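Local structure of protein phosphatase 2C (Toxoplasma gondii, 3D8K) at residues A195-H198 with K199-H202. The protein probably removes phosphate from phosphoserine and phosphothreonine residues of other proteins, as a manganese- or magnesium-dependent phosphatase of the PP2C family. Sequence-based numbering, arbitrary orientation.
With SO4 (sulfate ion), chain G.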
ATOM      1  N   ALA C 195      17.630 -13.494  45.752  1.00 27.44           N
ATOM      2  CA  ALA C 195      18.269 -14.478  46.624  1.00 29.50           C
ATOM      3  C   ALA C 195      17.241 -15.471  47.171  1.00 29.98           C
ATOM      4  O   ALA C 195      17.594 -16.563  47.629  1.00 29.04           O
ATOM      5  CB  ALA C 195      18.990 -13.784  47.775  1.00 30.92           C
ATOM      6  N   SER C 196      15.971 -15.081  47.117  1.00 30.83           N
ATOM      7  CA  SER C 196      14.890 -15.924  47.600  1.00 30.52           C
ATOM      8  C   SER C 196      14.754 -17.159  46.737  1.00 31.38           C
ATOM      9  O   SER C 196      14.277 -18.188  47.203  1.00 32.95           O
ATOM     10  CB  SER C 196      13.562 -15.161  47.598  1.00 29.06           C
ATOM     11  OG  SER C 196      13.500 -14.221  48.652  1.00 26.54           O
ATOM     12  N   SER C 197      15.180 -17.062  45.483  1.00 31.82           N
ATOM     13  CA  SER C 197      15.077 -18.188  44.560  1.00 33.00           C
ATOM     14  C   SER C 197      16.114 -19.275  44.807  1.00 33.59           C
ATOM     15  O   SER C 197      17.260 -19.150  44.385  1.00 34.10           O
ATOM     16  CB  SER C 197      15.195 -17.695  43.117  1.00 33.16           C
ATOM     17  OG  SER C 197      15.292 -18.788  42.223  1.00 34.58           O
ATOM     18  N   HIS C 198      15.705 -20.349  45.476  1.00 35.18           N
ATOM     19  CA  HIS C 198      16.619 -21.448  45.769  1.00 35.89           C
ATOM     20  C   HIS C 198      17.538 -21.736  44.590  1.00 36.12           C
ATOM     21  O   HIS C 198      18.738 -21.913  44.774  1.00 36.48           O
ATOM     22  CB  HIS C 198      15.857 -22.726  46.130  1.00 36.20           C
ATOM     23  CG  HIS C 198      16.752 -23.890  46.439  1.00 38.42           C
ATOM     24  ND1 HIS C 198      17.661 -23.876  47.480  1.00 39.30           N
ATOM     25  CD2 HIS C 198      16.900 -25.090  45.830  1.00 38.35           C
ATOM     26  CE1 HIS C 198      18.328 -25.015  47.496  1.00 37.84           C
ATOM     27  NE2 HIS C 198      17.885 -25.770  46.506  1.00 37.49           N
ATOM     28  N   LYS C 199      16.987 -21.778  43.381  1.00 35.76           N
ATOM     29  CA  LYS C 199      17.811 -22.063  42.215  1.00 36.84           C
ATOM     30  C   LYS C 199      18.830 -20.956  41.927  1.00 36.26           C
ATOM     31  O   LYS C 199      20.009 -21.236  41.702  1.00 36.23           O
ATOM     32  CB  LYS C 199      16.931 -22.305  40.985  1.00 38.95           C
ATOM     33  CG  LYS C 199      16.092 -23.585  41.054  1.00 44.07           C
ATOM     34  CD  LYS C 199      16.870 -24.834  40.646  1.00 45.97           C
ATOM     35  CE  LYS C 199      17.251 -24.788  39.164  1.00 47.85           C
ATOM     36  NZ  LYS C 199      17.992 -26.004  38.713  1.00 49.08           N
ATOM     37  N   GLU C 200      18.384 -19.705  41.947  1.00 33.83           N
ATOM     38  CA  GLU C 200      19.272 -18.581  41.677  1.00 33.44           C
ATOM     39  C   GLU C 200      20.418 -18.479  42.672  1.00 32.98           C
ATOM     40  O   GLU C 200      21.590 -18.450  42.303  1.00 32.07           O
ATOM     41  CB  GLU C 200      18.472 -17.284  41.676  1.00 32.92           C
ATOM     42  CG  GLU C 200      17.607 -17.148  40.457  1.00 33.11           C
ATOM     43  CD  GLU C 200      18.434 -17.171  39.197  1.00 31.92           C
ATOM     44  OE1 GLU C 200      19.270 -16.268  39.028  1.00 32.07           O
ATOM     45  OE2 GLU C 200      18.262 -18.094  38.382  1.00 33.22           O
ATOM     46  N   ARG C 201      20.055 -18.407  43.942  1.00 32.69           N
ATOM     47  CA  ARG C 201      21.008 -18.321  45.025  1.00 32.41           C
ATOM     48  C   ARG C 201      21.982 -19.488  44.870  1.00 32.37           C
ATOM     49  O   ARG C 201      23.177 -19.362  45.126  1.00 33.43           O
ATOM     50  CB  ARG C 201      20.249 -18.438  46.343  1.00 32.19           C
ATOM     51  CG  ARG C 201      21.043 -18.179  47.595  1.00 32.92           C
ATOM     52  CD  ARG C 201      20.458 -18.982  48.762  1.00 35.47           C
ATOM     53  NE  ARG C 201      18.996 -18.936  48.837  1.00 36.53           N
ATOM     54  CZ  ARG C 201      18.205 -19.995  48.695  1.00 37.53           C
ATOM     55  NH1 ARG C 201      18.725 -21.194  48.470  1.00 37.99           N
ATOM     56  NH2 ARG C 201      16.889 -19.857  48.771  1.00 38.46           N
ATOM     57  N   HIS C 202      21.472 -20.629  44.440  1.00 31.16           N
ATOM     58  CA  HIS C 202      22.333 -21.779  44.276  1.00 32.68           C
ATOM     59  C   HIS C 202      23.304 -21.605  43.109  1.00 32.36           C
ATOM     60  O   HIS C 202      24.514 -21.772  43.275  1.00 33.36           O
ATOM     61  CB  HIS C 202      21.513 -23.046  44.081  1.00 34.41           C
ATOM     62  CG  HIS C 202      22.281 -24.285  44.382  1.00 38.84           C
ATOM     63  ND1 HIS C 202      23.393 -24.661  43.656  1.00 40.16           N
ATOM     64  CD2 HIS C 202      22.160 -25.192  45.381  1.00 41.00           C
ATOM     65  CE1 HIS C 202      23.925 -25.742  44.196  1.00 41.74           C
ATOM     66  NE2 HIS C 202      23.196 -26.085  45.245  1.00 43.22           N
TER
HETATM   67  S   SO4 G 453      21.591 -21.805  50.427  1.00 82.98           S
HETATM   68  O1  SO4 G 453      23.045 -21.989  50.345  1.00 82.16           O
HETATM   69  O2  SO4 G 453      21.021 -22.852  51.303  1.00 83.78           O
HETATM   70  O3  SO4 G 453      21.296 -20.485  50.992  1.00 82.11           O
HETATM   71  O4  SO4 G 453      21.022 -21.921  49.075  1.00 82.63           O
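Ser197 and Glu200 meet at the N-cap of helix 198-206, a surface helix that the chain enters from the loop after strand 185-188 in this PP2C-type phosphatase. The evidence for the cap is a nearly straight bond: Glu200 N donates to Ser197 OG over 3.2 Å, at 167° on the hydrogen. Ser197 can accept there because its OG stands anti to its own backbone N (chi1 172°), beside the carbonyl carbon and turned to the first helical turn. The regular helix bonds start at the same residue, with Arg201 N donating to Ser197 O and His202 N to His198 O. This is the tightly packed side: Glu200 CB and CG both lie 3.6 Å from Ser197 CB, and the buried glutamate then bends off, its OE1 forming a salt bridge with Arg203 and a hydrogen bond with Thr227.

The outer side, by contrast, is looser: the exposed His198 ring meets the partly exposed Arg201 guanidinium, with His202 beyond it. Arg201 reaches back over the incoming loop, and Ser197 C lies over one face of its guanidinium. Its NE makes a weak, bent bond to Ala195 O (3.0 Å). A turn at chi3 folds the chain so that NH1 can donate to His198 ND1. NH1 also points to an oxygen of a sulfate, probably taken up from the crystallisation liquor, whose placing is doubtful. Accepting the arginine bond would favour a His198 without a proton on ND1. Further out, His202 turns an edge toward the His198 face in an offset edge-to-face pair, the ring centroids 5.9 Å apart. In the bond of Arg201 NH1 to His198 ND1, 3.1 Å long, the histidine nitrogen lies in the guanidinium plane, whereas NH1 is tilted 23° from the ring plane.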